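Local atomic coordinates of cortical-lytic enzyme (Bacillus cereus, PDB entry 4S3J), a protein that acts as an N-acetylglucosaminidase that degrades partially broken-down spore cortex peptidoglycan during germination, recognising its muramic acid delta-lactam residues. Residues P113-I116 with P117-S121; L122-A125 with T126-I129; L306-A309 with K310-P314; K393-L396 with M397-Q400. All coordinates share one frame; numbering follows the deposited sequence.

Contact 1 of 4, residues P113-I116 with P117-S121; sequences PSTI and PIKES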
loop_
_atom_site.group_PDB
_atom_site.type_symbol
_atom_site.label_atom_id
_atom_site.label_comp_id
_atom_site.label_asym_id
_atom_site.label_seq_id
_atom_site.Cartn_x
_atom_site.Cartn_y
_atom_site.Cartn_z
ATOM N N PRO A 113 -15.205 5.027 -2.840
ATOM C CA PRO A 113 -16.353 5.307 -1.966
ATOM C C PRO A 113 -17.462 4.268 -2.094
ATOM O O PRO A 113 -17.527 3.561 -3.104
ATOM C CB PRO A 113 -16.829 6.690 -2.439
ATOM C CG PRO A 113 -15.704 7.242 -3.239
ATOM C CD PRO A 113 -15.059 6.056 -3.877
ATOM N N SER A 114 -18.307 4.189 -1.073
ATOM C CA SER A 114 -19.402 3.226 -1.036
ATOM C C SER A 114 -20.760 3.919 -0.986
ATOM O O SER A 114 -21.785 3.257 -0.853
ATOM C CB SER A 114 -19.258 2.302 0.174
ATOM O OG SER A 114 -19.269 3.043 1.377
ATOM N N THR A 115 -20.766 5.244 -1.091
ATOM C CA THR A 115 -22.006 6.003 -1.011
ATOM C C THR A 115 -22.068 7.104 -2.051
ATOM O O THR A 115 -21.055 7.500 -2.635
ATOM C CB THR A 115 -22.185 6.643 0.376
ATOM O OG1 THR A 115 -21.178 7.643 0.583
ATOM C CG2 THR A 115 -22.095 5.595 1.470
ATOM N N ILE A 116 -23.277 7.596 -2.284
ATOM C CA ILE A 116 -23.472 8.778 -3.104
ATOM C C ILE A 116 -24.360 9.738 -2.329
ATOM O O ILE A 116 -25.488 9.374 -1.978
ATOM C CB ILE A 116 -24.126 8.446 -4.472
ATOM C CG1 ILE A 116 -23.289 7.421 -5.242
ATOM C CG2 ILE A 116 -24.287 9.712 -5.315
ATOM C CD1 ILE A 116 -24.011 6.797 -6.425
ATOM N N PRO A 117 -23.852 10.949 -2.024
ATOM C CA PRO A 117 -22.503 11.472 -2.293
ATOM C C PRO A 117 -21.410 10.805 -1.457
ATOM O O PRO A 117 -21.714 10.059 -0.535
ATOM C CB PRO A 117 -22.623 12.958 -1.936
ATOM C CG PRO A 117 -23.724 13.020 -0.949
ATOM C CD PRO A 117 -24.697 11.947 -1.344
ATOM N N ILE A 118 -20.154 11.078 -1.796
ATOM C CA ILE A 118 -19.019 10.542 -1.053
ATOM C C ILE A 118 -19.067 11.064 0.380
ATOM O O ILE A 118 -19.332 12.243 0.606
ATOM C CB ILE A 118 -17.677 10.938 -1.694
ATOM C CG1 ILE A 118 -17.612 10.514 -3.158
ATOM C CG2 ILE A 118 -16.492 10.301 -0.944
ATOM C CD1 ILE A 118 -16.450 11.150 -3.917
ATOM N N LYS A 119 -18.796 10.194 1.346
ATOM C CA LYS A 119 -18.772 10.616 2.745
ATOM C C LYS A 119 -17.757 11.734 2.982
ATOM O O LYS A 119 -16.645 11.724 2.448
ATOM C CB LYS A 119 -18.444 9.438 3.669
ATOM C CG LYS A 119 -19.559 8.400 3.801
ATOM C CD LYS A 119 -19.123 7.274 4.724
ATOM C CE LYS A 119 -20.064 6.088 4.632
ATOM N NZ LYS A 119 -19.542 4.918 5.387
ATOM N N GLU A 120 -18.155 12.694 3.805
ATOM C CA GLU A 120 -17.276 13.791 4.178
ATOM C C GLU A 120 -15.966 13.281 4.790
ATOM O O GLU A 120 -14.897 13.789 4.483
ATOM C CB GLU A 120 -18.006 14.693 5.174
ATOM C CG GLU A 120 -17.265 15.952 5.597
ATOM C CD GLU A 120 -18.006 16.712 6.696
ATOM O OE1 GLU A 120 -19.110 16.283 7.082
ATOM O OE2 GLU A 120 -17.490 17.737 7.183
ATOM N N SER A 121 -16.048 12.236 5.610
ATOM C CA SER A 121 -14.858 11.698 6.268
ATOM C C SER A 121 -13.862 11.173 5.234
ATOM O O SER A 121 -12.652 11.284 5.396
ATOM C CB SER A 121 -15.267 10.597 7.263
ATOM O OG SER A 121 -16.009 9.595 6.598
HETATM O O HOH W 1 -18.360 7.281 0.571
#
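T115 and P117 meet across a tight reversal of the chain built round a cis peptide bond between I116 and P117, in the loop that leads from strand 104-111 of the TIM barrel into helix 120-129. The polar interactions centre on one hydroxyl. T115 OG1 donates a hydrogen bond to P117 O at 2.7 Å, arriving tilted 26° from the carbonyl plane. With chi1 at 66°, OG1 sits between the backbone N and the carbonyl carbon of its own residue, and this rotamer turns the hydroxyl inward across the turn. The same oxygen accepts a hydrogen bond from a water, which in turn takes the backbone N-H of K119. Side chain and water together thus tie T115, two residues before P117, to K119, the N-cap residue of the helix. A further bond from I118 N to E154 OE2 fastens the turn to a neighbouring loop.

Apolar packing joins P113 to I118. The ring of P113 lies against the isoleucine, its CG 3.8 Å from I118 CG1 and 3.9 Å from I118 CG2, and CB and CG of the proline both meet the two branches. Y138 of strand 135-143 touches both residues, so the pair rests on the barrel strand next in order.

Looser contact runs along K119, whose extended chain crosses the T115 side chain at about a right angle. Its CG lies 3.7 Å from T115 OG1, and its CE passes 3.8 Å from the methyl T115 CG2.

Contact 2 of 4, residues L122-A125 with T126-I129; sequences LVNA and TRAI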
loop_
_atom_site.group_PDB
_atom_site.type_symbol
_atom_site.label_atom_id
_atom_site.label_comp_id
_atom_site.label_asym_id
_atom_site.label_seq_id
_atom_site.Cartn_x
_atom_site.Cartn_y
_atom_site.Cartn_z
ATOM N N LEU A 122 -14.385 10.638 4.137
ATOM C CA LEU A 122 -13.556 10.084 3.087
ATOM C C LEU A 122 -12.906 11.178 2.232
ATOM O O LEU A 122 -11.727 11.081 1.839
ATOM C CB LEU A 122 -14.406 9.160 2.240
ATOM C CG LEU A 122 -13.724 8.063 1.442
ATOM C CD1 LEU A 122 -12.775 7.227 2.299
ATOM C CD2 LEU A 122 -14.795 7.171 0.802
ATOM N N VAL A 123 -13.654 12.238 1.957
ATOM C CA VAL A 123 -13.070 13.383 1.272
ATOM C C VAL A 123 -11.985 14.018 2.156
ATOM O O VAL A 123 -10.916 14.400 1.675
ATOM C CB VAL A 123 -14.144 14.411 0.884
ATOM C CG1 VAL A 123 -13.510 15.609 0.205
ATOM C CG2 VAL A 123 -15.162 13.768 -0.044
ATOM N N ASN A 124 -12.218 14.088 3.465
ATOM C CA ASN A 124 -11.195 14.642 4.347
ATOM C C ASN A 124 -9.929 13.777 4.389
ATOM O O ASN A 124 -8.819 14.292 4.399
ATOM C CB ASN A 124 -11.738 14.812 5.768
ATOM C CG ASN A 124 -12.637 16.025 5.911
ATOM O OD1 ASN A 124 -12.560 16.964 5.125
ATOM N ND2 ASN A 124 -13.463 16.026 6.951
ATOM N N ALA A 125 -10.104 12.459 4.405
ATOM C CA ALA A 125 -8.956 11.560 4.382
ATOM C C ALA A 125 -8.169 11.744 3.085
ATOM O O ALA A 125 -6.944 11.744 3.097
ATOM C CB ALA A 125 -9.392 10.130 4.524
ATOM N N THR A 126 -8.875 11.928 1.974
ATOM C CA THR A 126 -8.212 12.117 0.692
ATOM C C THR A 126 -7.357 13.388 0.720
ATOM O O THR A 126 -6.215 13.391 0.251
ATOM C CB THR A 126 -9.241 12.207 -0.458
ATOM O OG1 THR A 126 -10.037 11.017 -0.492
ATOM C CG2 THR A 126 -8.547 12.378 -1.808
ATOM N N ARG A 127 -7.908 14.472 1.254
ATOM C CA ARG A 127 -7.148 15.712 1.360
ATOM C C ARG A 127 -5.919 15.553 2.256
ATOM O O ARG A 127 -4.870 16.155 1.980
ATOM C CB ARG A 127 -8.027 16.841 1.891
ATOM C CG ARG A 127 -9.111 17.266 0.942
ATOM C CD ARG A 127 -9.729 18.593 1.348
ATOM N NE ARG A 127 -10.718 19.026 0.364
ATOM C CZ ARG A 127 -12.037 18.897 0.500
ATOM N NH1 ARG A 127 -12.559 18.338 1.587
ATOM N NH2 ARG A 127 -12.841 19.324 -0.465
ATOM N N ALA A 128 -6.061 14.784 3.331
ATOM C CA ALA A 128 -4.964 14.600 4.273
ATOM C C ALA A 128 -3.815 13.823 3.636
ATOM O O ALA A 128 -2.648 14.100 3.896
ATOM C CB ALA A 128 -5.443 13.875 5.527
ATOM N N ILE A 129 -4.157 12.869 2.777
ATOM C CA ILE A 129 -3.170 11.964 2.190
ATOM C C ILE A 129 -2.553 12.534 0.910
ATOM O O ILE A 129 -1.407 12.253 0.601
ATOM C CB ILE A 129 -3.820 10.580 1.939
ATOM C CG1 ILE A 129 -3.982 9.877 3.297
ATOM C CG2 ILE A 129 -2.988 9.727 0.981
ATOM C CD1 ILE A 129 -4.762 8.566 3.257
#
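One face of the R127 guanidinium is covered by the methyl CG1 of V123, which approaches NH1 to 3.2 Å and CZ to 3.6 Å. At the edge of the same group, in its plane, lies N124 OD1, but at 3.8 Å from NH1 it is no more than a neighbour; the amide and guanidinium planes are turned 52° against each other. V123 and R127 run side by side in the same direction. With chi1 at 179°, V123 CG1 lies opposite the residue's own nitrogen, which turns it toward R127, and the arginine chain is extended from CG to NE, which carries the charged group back over the preceding turn.

V123 and R127 are i to i+4 neighbours, N124 and R127 i to i+3, on helix 120-129, the helix of a beta-alpha-beta unit of the TIM barrel between strands 104-111 and 135-143. I161 of helix 155-164 touches both V123 and R127 from the neighbouring helix.

On another side of the helix, L122 O is gripped twice by T126. T126 N donates to L122 O at 3.0 Å and T126 OG1 to the same oxygen at 2.9 Å, and the two reach the carbonyl from opposite faces of its plane. The T126 side chain also touches L111, on strand 104-111.

Contact 3 of 4, residues L306-A309 with K310-P314; sequences LQYA and KSQMP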
loop_
_atom_site.group_PDB
_atom_site.type_symbol
_atom_site.label_atom_id
_atom_site.label_comp_id
_atom_site.label_asym_id
_atom_site.label_seq_id
_atom_site.Cartn_x
_atom_site.Cartn_y
_atom_site.Cartn_z
ATOM N N LEU A 306 7.915 -9.796 -6.402
ATOM C CA LEU A 306 8.750 -8.728 -6.942
ATOM C C LEU A 306 9.926 -9.287 -7.747
ATOM O O LEU A 306 10.277 -8.724 -8.790
ATOM C CB LEU A 306 9.277 -7.814 -5.840
ATOM C CG LEU A 306 8.176 -7.058 -5.098
ATOM C CD1 LEU A 306 8.821 -6.208 -4.000
ATOM C CD2 LEU A 306 7.326 -6.189 -6.008
ATOM N N GLN A 307 10.532 -10.372 -7.270
ATOM C CA GLN A 307 11.647 -10.986 -7.989
ATOM C C GLN A 307 11.182 -11.551 -9.328
ATOM O O GLN A 307 11.876 -11.412 -10.336
ATOM C CB GLN A 307 12.293 -12.088 -7.160
ATOM C CG GLN A 307 13.024 -11.594 -5.932
ATOM C CD GLN A 307 13.537 -12.731 -5.091
ATOM O OE1 GLN A 307 12.817 -13.685 -4.813
ATOM N NE2 GLN A 307 14.793 -12.656 -4.710
ATOM N N TYR A 308 10.010 -12.184 -9.342
ATOM C CA TYR A 308 9.488 -12.701 -10.597
ATOM C C TYR A 308 9.197 -11.530 -11.528
ATOM O O TYR A 308 9.567 -11.569 -12.695
ATOM C CB TYR A 308 8.232 -13.537 -10.404
ATOM C CG TYR A 308 7.590 -13.827 -11.742
ATOM C CD1 TYR A 308 8.176 -14.705 -12.634
ATOM C CD2 TYR A 308 6.448 -13.170 -12.131
ATOM C CE1 TYR A 308 7.607 -14.952 -13.874
ATOM C CE2 TYR A 308 5.861 -13.402 -13.372
ATOM C CZ TYR A 308 6.457 -14.291 -14.238
ATOM O OH TYR A 308 5.883 -14.523 -15.473
ATOM N N ALA A 309 8.572 -10.476 -11.007
ATOM C CA ALA A 309 8.244 -9.317 -11.838
ATOM C C ALA A 309 9.495 -8.704 -12.494
ATOM O O ALA A 309 9.480 -8.374 -13.676
ATOM C CB ALA A 309 7.513 -8.276 -11.024
ATOM N N LYS A 310 10.575 -8.565 -11.723
ATOM C CA LYS A 310 11.843 -8.026 -12.228
ATOM C C LYS A 310 12.430 -8.880 -13.336
ATOM O O LYS A 310 13.170 -8.383 -14.171
ATOM C CB LYS A 310 12.845 -7.897 -11.071
ATOM C CG LYS A 310 12.539 -6.724 -10.205
ATOM C CD LYS A 310 13.507 -6.623 -9.023
ATOM C CE LYS A 310 14.952 -6.645 -9.429
ATOM N NZ LYS A 310 15.821 -6.505 -8.221
ATOM N N SER A 311 12.138 -10.176 -13.324
ATOM C CA SER A 311 12.632 -11.051 -14.388
ATOM C C SER A 311 11.892 -10.828 -15.696
ATOM O O SER A 311 12.380 -11.223 -16.750
ATOM C CB SER A 311 12.529 -12.522 -13.964
ATOM O OG SER A 311 11.221 -13.048 -14.117
ATOM N N GLN A 312 10.734 -10.170 -15.635
ATOM C CA GLN A 312 9.865 -9.995 -16.797
ATOM C C GLN A 312 9.849 -8.573 -17.338
ATOM O O GLN A 312 9.391 -8.356 -18.456
ATOM C CB GLN A 312 8.418 -10.389 -16.458
ATOM C CG GLN A 312 8.233 -11.804 -15.949
ATOM C CD GLN A 312 8.661 -12.856 -16.956
ATOM O OE1 GLN A 312 8.063 -13.001 -18.025
ATOM N NE2 GLN A 312 9.729 -13.569 -16.633
ATOM N N MET A 313 10.263 -7.605 -16.526
ATOM C CA MET A 313 10.174 -6.190 -16.890
ATOM C C MET A 313 11.149 -5.350 -16.073
ATOM O O MET A 313 11.645 -5.797 -15.027
ATOM C CB MET A 313 8.748 -5.667 -16.681
ATOM C CG MET A 313 8.430 -5.425 -15.200
ATOM S SD MET A 313 6.690 -5.007 -14.936
ATOM C CE MET A 313 5.898 -6.591 -15.232
ATOM N N PRO A 314 11.433 -4.119 -16.534
ATOM C CA PRO A 314 12.353 -3.232 -15.799
ATOM C C PRO A 314 11.862 -2.899 -14.387
ATOM O O PRO A 314 10.677 -2.629 -14.197
ATOM C CB PRO A 314 12.404 -1.966 -16.659
ATOM C CG PRO A 314 11.910 -2.367 -18.003
ATOM C CD PRO A 314 10.955 -3.515 -17.790
#
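Two torsions bring Y308 and Q312 together: chi1 of 169° swings the tyrosine ring along the helix toward its C-terminal end, and chi2 of -61° bends the glutamine chain back across one face of it. Both belong to the last turns of helix 299-312, which in the TIM barrel joins strand 278-281 to strand 318-330. The result is a CH-pi contact, with Q312 CG over one ring face, 3.9 Å from the centroid and displaced toward the rim. Beyond CG the glutamine amide stays nearly parallel to the ring, the two planes 6° apart, and its NE2 comes to 3.7 Å from Y308 CE1. The phenol oxygen is held by S257, while the ring also meets that of Y269.

S311 joins the two residues. Its OG donates to Y308 O at 2.6 Å, in the carbonyl plane and on a lone pair, and accepts a nearly straight hydrogen bond from Q312 NE2. As donor to one and acceptor from the other, the hydroxyl helps hold the amide's rotation.

Along the backbone, K310 N and S311 N bond to L306 O and Q307 O in the helical pattern. A309 O then serves two donors near the helix end, weakly M313 N and more firmly Q312 N, the latter 2.9 Å away and standing well above the carbonyl plane.

Contact 4 of 4, residues K393-L396 with M397-Q400; sequences KFNL and MKEQ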
loop_
_atom_site.group_PDB
_atom_site.type_symbol
_atom_site.label_atom_id
_atom_site.label_comp_id
_atom_site.label_asym_id
_atom_site.label_seq_id
_atom_site.Cartn_x
_atom_site.Cartn_y
_atom_site.Cartn_z
ATOM N N LYS A 393 8.555 -3.363 4.581
ATOM C CA LYS A 393 8.176 -3.260 3.175
ATOM C C LYS A 393 8.944 -2.158 2.447
ATOM O O LYS A 393 9.394 -2.364 1.313
ATOM C CB LYS A 393 6.676 -3.020 3.062
ATOM C CG LYS A 393 5.823 -4.244 3.402
ATOM C CD LYS A 393 5.934 -5.298 2.316
ATOM C CE LYS A 393 5.158 -6.580 2.635
ATOM N NZ LYS A 393 3.688 -6.391 2.765
ATOM N N PHE A 394 9.142 -1.010 3.098
ATOM C CA PHE A 394 9.951 0.065 2.513
ATOM C C PHE A 394 11.383 -0.439 2.262
ATOM O O PHE A 394 11.968 -0.148 1.211
ATOM C CB PHE A 394 9.997 1.291 3.430
ATOM C CG PHE A 394 8.694 2.080 3.522
ATOM C CD1 PHE A 394 7.639 1.916 2.612
ATOM C CD2 PHE A 394 8.517 2.975 4.583
ATOM C CE1 PHE A 394 6.481 2.674 2.718
ATOM C CE2 PHE A 394 7.361 3.714 4.697
ATOM C CZ PHE A 394 6.325 3.553 3.760
ATOM N N ASN A 395 11.961 -1.167 3.219
ATOM C CA ASN A 395 13.322 -1.700 3.060
ATOM C C ASN A 395 13.384 -2.728 1.915
ATOM O O ASN A 395 14.371 -2.793 1.174
ATOM C CB ASN A 395 13.813 -2.313 4.360
ATOM C CG ASN A 395 14.094 -1.262 5.427
ATOM O OD1 ASN A 395 14.041 -0.049 5.167
ATOM N ND2 ASN A 395 14.365 -1.722 6.635
ATOM N N LEU A 396 12.325 -3.521 1.756
ATOM C CA LEU A 396 12.253 -4.449 0.626
ATOM C C LEU A 396 12.275 -3.697 -0.714
ATOM O O LEU A 396 12.957 -4.117 -1.666
ATOM C CB LEU A 396 11.003 -5.307 0.736
ATOM C CG LEU A 396 10.706 -6.259 -0.429
ATOM C CD1 LEU A 396 11.837 -7.291 -0.567
ATOM C CD2 LEU A 396 9.382 -6.955 -0.236
ATOM N N MET A 397 11.544 -2.585 -0.786
ATOM C CA MET A 397 11.504 -1.764 -1.999
ATOM C C MET A 397 12.904 -1.275 -2.328
ATOM O O MET A 397 13.326 -1.304 -3.484
ATOM C CB MET A 397 10.568 -0.572 -1.827
ATOM C CG MET A 397 9.089 -0.955 -1.683
ATOM S SD MET A 397 8.072 0.460 -1.177
ATOM C CE MET A 397 8.439 1.630 -2.494
ATOM N N LYS A 398 13.617 -0.840 -1.304
ATOM C CA LYS A 398 14.983 -0.361 -1.490
ATOM C C LYS A 398 15.891 -1.464 -2.017
ATOM O O LYS A 398 16.660 -1.244 -2.968
ATOM C CB LYS A 398 15.545 0.189 -0.167
ATOM C CG LYS A 398 14.792 1.404 0.361
ATOM C CD LYS A 398 15.285 1.822 1.726
ATOM C CE LYS A 398 14.288 2.764 2.436
ATOM N NZ LYS A 398 14.894 3.287 3.716
ATOM N N GLU A 399 15.818 -2.639 -1.397
ATOM C CA GLU A 399 16.665 -3.754 -1.789
ATOM C C GLU A 399 16.400 -4.160 -3.230
ATOM O O GLU A 399 17.332 -4.439 -3.977
ATOM C CB GLU A 399 16.443 -4.953 -0.873
ATOM C CG GLU A 399 16.884 -4.755 0.564
ATOM C CD GLU A 399 16.391 -5.871 1.468
ATOM O OE1 GLU A 399 15.300 -6.418 1.204
ATOM O OE2 GLU A 399 17.080 -6.207 2.447
ATOM N N GLN A 400 15.124 -4.190 -3.612
ATOM C CA GLN A 400 14.727 -4.674 -4.939
ATOM C C GLN A 400 14.812 -3.592 -6.009
ATOM O O GLN A 400 14.785 -3.897 -7.206
ATOM C CB GLN A 400 13.308 -5.246 -4.883
ATOM C CG GLN A 400 13.192 -6.480 -4.020
ATOM C CD GLN A 400 13.957 -7.655 -4.596
ATOM O OE1 GLN A 400 13.999 -7.843 -5.811
ATOM N NE2 GLN A 400 14.580 -8.438 -3.730
#
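M397 leans back along its helix toward F394, and its atoms can be followed outward. CB rests 3.4 Å from F394 O; CG lies over the preceding turn, 3.3 Å from K393 O; SD reaches the edge of the phenylalanine ring, 4.1 Å from CD1. The sulfur stands 5.4 Å from the ring centroid and 77° off the ring normal, a Met-aromatic contact made in the region of the ring plane. Beyond SD, the bend at chi3 (57°) turns the CE methyl off the line of the chain. The ring of F394 meets F425 edge-to-face.

Elsewhere round the helix, L396 CD1 packs 3.8 Å from Q400 CG, the two side chains crossing obliquely. N395 and K398 lie side by side, but their polar ends turn to other partners: N395 OD1 to Q391, and K398 NZ to N71, Q68 and N424. E399 OE2 likewise bonds Y64 OH. Since Y64, Q68 and N71 belong to the second LysM domain, helix 387-400 offers its buried apolar side to the barrel, where F394 and M397 touch strand 404-408, and its polar side to LysM: it is an outer helix of the TIM barrel that also meets the LysM region.

Overall arrangement
All four contacts belong to the glycosyl hydrolase family 18 TIM barrel and follow one another along the chain. Contacts 1 and 2 share helix 120-129, their centres 11 Å apart, and touch where P113 meets L122 and I118 meets V123, so the loop packs directly on the helix it introduces. Contacts 3 and 4, centres 14 Å apart, lie on helices 299-312 and 387-400, joined by L306 against L396 and a probable hydrogen bond from K310 NZ to Q400 O. The two pairs occupy opposite sides of the chain's centre, contacts 1 and 3 being about 37 Å apart between centres. Local packing in a turn and three helices thus lies away from the likely proton donor E220.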